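Local structure of FMN-dependent nitronate monooxygenase (Shewanella oneidensis, 5LSM) at the interface of chains A and B. The protein catalyses the FMN-dependent oxidation of nitronates with molecular oxygen, probably acting on propionate 3-nitronate and so serving detoxification. Sequence-based numbering; all coordinates share one arbitrary frame. Chains: chain A/B, FMN-dependent nitronate monooxygenase.

Contact 1: the interface of chains A and B. Residues chain A 178, 196-199; chain B 178, 196-198, 216.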
# COMPACT_ATOMS: atom_id res chain seq x y z
N GLU A 178 -1.05 2.68 4.41
CA GLU A 178 -2.47 2.86 4.72
C GLU A 178 -2.70 3.80 5.91
O GLU A 178 -3.76 4.38 6.04
CB GLU A 178 -3.14 1.53 5.01
CG GLU A 178 -3.16 0.57 3.81
CD GLU A 178 -1.90 -0.26 3.69
OE1 GLU A 178 -0.96 -0.03 4.48
OE2 GLU A 178 -1.85 -1.17 2.83
N GLY A 196 2.94 -0.79 1.86
CA GLY A 196 1.69 -1.14 2.52
C GLY A 196 1.90 -2.18 3.61
O GLY A 196 2.80 -3.02 3.51
N THR A 197 1.07 -2.12 4.65
CA THR A 197 1.17 -2.95 5.84
C THR A 197 1.39 -4.44 5.54
O THR A 197 2.28 -5.10 6.11
CB THR A 197 -0.13 -2.83 6.65
OG1 THR A 197 -0.31 -1.46 7.05
CG2 THR A 197 -0.10 -3.74 7.89
N PHE A 198 0.59 -4.96 4.62
CA PHE A 198 0.64 -6.37 4.22
C PHE A 198 2.03 -6.83 3.77
O PHE A 198 2.34 -8.03 3.85
CB PHE A 198 -0.35 -6.62 3.09
CG PHE A 198 -0.67 -8.06 2.89
CD1 PHE A 198 -1.55 -8.70 3.74
CD2 PHE A 198 -0.13 -8.75 1.82
CE1 PHE A 198 -1.87 -10.03 3.54
CE2 PHE A 198 -0.45 -10.08 1.61
CZ PHE A 198 -1.32 -10.72 2.48
N SER A 199 2.84 -5.90 3.29
CA SER A 199 4.20 -6.23 2.85
C SER A 199 5.28 -5.74 3.80
O SER A 199 6.32 -6.39 3.94
CB SER A 199 4.44 -5.67 1.45
OG SER A 199 3.90 -6.55 0.48
N GLU B 178 0.59 -3.24 -3.60
CA GLU B 178 1.79 -4.09 -3.41
C GLU B 178 2.07 -4.96 -4.66
O GLU B 178 3.20 -5.44 -4.85
CB GLU B 178 1.62 -4.99 -2.18
CG GLU B 178 1.70 -4.29 -0.81
CD GLU B 178 0.35 -3.86 -0.21
OE1 GLU B 178 -0.62 -3.57 -0.97
OE2 GLU B 178 0.27 -3.81 1.04
N GLY B 196 -3.66 -0.20 -0.57
CA GLY B 196 -2.91 -1.41 -0.30
C GLY B 196 -3.79 -2.60 -0.01
O GLY B 196 -4.95 -2.46 0.41
N THR B 197 -3.22 -3.79 -0.17
CA THR B 197 -3.97 -5.03 0.03
C THR B 197 -4.75 -5.05 1.34
O THR B 197 -5.91 -5.46 1.37
CB THR B 197 -3.06 -6.25 -0.06
OG1 THR B 197 -2.78 -6.53 -1.44
CG2 THR B 197 -3.73 -7.49 0.58
N PHE B 198 -4.12 -4.58 2.40
CA PHE B 198 -4.64 -4.72 3.75
C PHE B 198 -5.95 -3.98 3.93
O PHE B 198 -6.77 -4.36 4.76
CB PHE B 198 -3.63 -4.19 4.77
CG PHE B 198 -3.76 -4.80 6.12
CD1 PHE B 198 -3.37 -6.12 6.33
CD2 PHE B 198 -4.23 -4.06 7.18
CE1 PHE B 198 -3.50 -6.70 7.58
CE2 PHE B 198 -4.34 -4.63 8.44
CZ PHE B 198 -3.99 -5.95 8.63
N GLY B 216 -1.64 -9.13 -4.38
CA GLY B 216 -0.73 -8.07 -3.94
C GLY B 216 0.01 -8.42 -2.66
O GLY B 216 -0.47 -8.18 -1.57

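Contact 2: the interface of chains A and B. Residues chain A 202, 226, 229-230; chain B 222-223, 225-226.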
# COMPACT_ATOMS: atom_id res chain seq x y z
N PRO A 202 5.34 -8.16 7.45
CA PRO A 202 6.07 -9.45 7.46
C PRO A 202 7.57 -9.34 7.16
O PRO A 202 8.37 -10.12 7.71
CB PRO A 202 5.36 -10.26 6.37
CG PRO A 202 4.74 -9.25 5.49
CD PRO A 202 4.31 -8.13 6.40
N ALA A 226 -5.78 -10.45 11.40
CA ALA A 226 -4.95 -10.67 10.23
C ALA A 226 -3.52 -10.19 10.48
O ALA A 226 -2.58 -10.82 10.03
CB ALA A 226 -5.54 -10.00 9.00
N THR A 229 -1.86 -12.70 12.89
CA THR A 229 -1.58 -13.93 12.12
C THR A 229 -0.17 -13.87 11.55
O THR A 229 0.58 -14.83 11.65
CB THR A 229 -2.57 -14.10 10.96
OG1 THR A 229 -3.77 -14.70 11.45
CG2 THR A 229 -2.02 -14.99 9.88
N MET A 230 0.16 -12.72 10.96
CA MET A 230 1.48 -12.48 10.36
C MET A 230 2.60 -12.38 11.38
O MET A 230 3.75 -12.19 11.01
CB MET A 230 1.44 -11.18 9.56
CG MET A 230 1.41 -11.38 8.06
SD MET A 230 0.47 -10.08 7.29
CE MET A 230 0.83 -10.44 5.58
N THR B 222 2.23 -17.86 5.49
CA THR B 222 1.72 -16.88 6.43
C THR B 222 0.85 -15.85 5.73
O THR B 222 -0.22 -15.53 6.21
CB THR B 222 2.87 -16.15 7.14
OG1 THR B 222 3.46 -17.05 8.06
CG2 THR B 222 2.38 -14.93 7.88
N THR B 223 1.32 -15.32 4.61
CA THR B 223 0.60 -14.25 3.95
C THR B 223 -0.68 -14.78 3.29
O THR B 223 -1.71 -14.08 3.27
CB THR B 223 1.45 -13.48 2.91
OG1 THR B 223 2.27 -14.39 2.18
CG2 THR B 223 2.35 -12.42 3.60
N ARG B 225 -2.36 -17.02 4.65
CA ARG B 225 -3.22 -17.16 5.84
C ARG B 225 -3.87 -15.83 6.21
O ARG B 225 -5.08 -15.77 6.41
CB ARG B 225 -2.45 -17.73 7.06
CG ARG B 225 -3.35 -18.07 8.25
CD ARG B 225 -2.62 -18.73 9.42
NE ARG B 225 -3.50 -18.90 10.58
CZ ARG B 225 -4.48 -19.81 10.70
NH1 ARG B 225 -4.68 -20.74 9.77
NH2 ARG B 225 -5.26 -19.80 11.78
N ALA B 226 -3.06 -14.78 6.32
CA ALA B 226 -3.58 -13.43 6.57
C ALA B 226 -4.66 -13.05 5.57
O ALA B 226 -5.64 -12.45 5.95
CB ALA B 226 -2.45 -12.42 6.51

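Contact 1: the interface of chains A and B
The start of helix 197-207 in each chain meets its counterpart, with A:Phe198 lying against B:Thr197 and the loops around A:Glu178 and B:Glu178 at the flanks. This is a near-symmetric helix-end contact between two FMN-dependent nitronate monooxygenases of class I, and it illustrates how one carboxylate can cap a helix and line an interface together. The CG2 methyl of B:Thr197 sits over the centre of the A:Phe198 ring, 3.9 Å from its centroid, a CH-pi contact; A:Thr197 CG2 lies over the centre of the B:Phe198 ring too, slightly higher, 4.1 Å above its plane. With CG anti to the backbone N (chi1 -163°), the A:Phe198 ring swings across to B:Thr197. The two phenylalanine side chains pass each other at a slant, CD1 of A:Phe198 being 4.1 Å from CD1 of B:Phe198. Beside them, A:Glu178 turns its OE2 toward B:Gly196, 3.3 Å from the CA, where a glycine offers no side chain to obstruct the carboxylate. Its other oxygen, OE1, is gripped twice within chain A: on its syn lone pair by A:Thr197 N at 2.9 Å, nearly straight (174° at H), and from above the carboxylate plane by A:Thr197 OG1 at 3.0 Å. An alanine in place of A:Glu178 would probably leave the A:Thr197 amide and hydroxyl without their acceptor and open a gap beside B:Gly196. Chain B keeps the amide bond to B:Glu178 OE1 but sends B:Thr197 OG1 to the carbonyl B:Gly216 O, 2.8 Å away on an in-plane lone pair. At the far flank, B:Glu178 CG packs alongside A:Ser199, 3.8 Å from its CB.

Contact 2: the interface of chains A and B
A:Met230 SD lies 3.8 Å from the methyl CB of B:Ala226, and around this pair the C-terminal end of helix 221-229 of chain A and the loop after it pack on the first turns of the same helix of chain B, a helix-to-helix contact between two copies of this class I nitronate monooxygenase. The A:Met230 side chain passes across the B helix, over B:Thr222 and B:Ala226, and ends near B:Thr223; the methyl CE is modelled too close to B:Thr223 CG2 for that spacing to be trusted, and the position of the tip is therefore doubtful. Further back along the same side chain, B:Thr222 CG2 presses against the root of the methionine, 3.6 Å from A:Met230 CA and 3.7 Å from A:Met230 CG. CG2 of B:Thr222 is anti to its backbone N, which brings the methyl rather than the hydroxyl to the sulfur-bearing chain. On the other side of the centre, A:Ala226 and B:Ala226 meet reciprocally: the backbone O of A:Ala226 is 3.9 Å from B:Ala226 CB, and the reverse pair, A:Ala226 CB and B:Ala226 O, is equally spaced. Their small side chains probably let the helices approach. Nearer the rim, A:Thr229 crosses B:Arg225 at about a right angle. Its CG2 touches the aliphatic stem, 3.7 Å from B:Arg225 CG, and also reaches the B:Ala226 backbone. CG of B:Arg225 is anti to the backbone N (chi1 -172°) and the chain beyond it is extended, which carries the guanidinium past the methyl contact. At the opposite margin A:Pro202 of helix 197-207 borders the patch, its ring CG 4.4 Å from B:Thr223 CG2.

The C-alpha centres of contact 1 and contact 2 are about 12 Å apart, and both belong to one two-fold interface. Helix 197-207 ties them together: its first turn serves contact 1, while A:Pro202 further along borders contact 2. The loop holding B:Gly216 in contact 1 also leads into helix 221-229, the main element of contact 2. In each chain the FMN-binding glycines, A:Gly180 and A:Gly217 in chain A, lie close in sequence to the loops of A:Glu178 and A:Gly216, so the interface may help fix the cofactor site. This pairing of chains may or may not be the functional dimer.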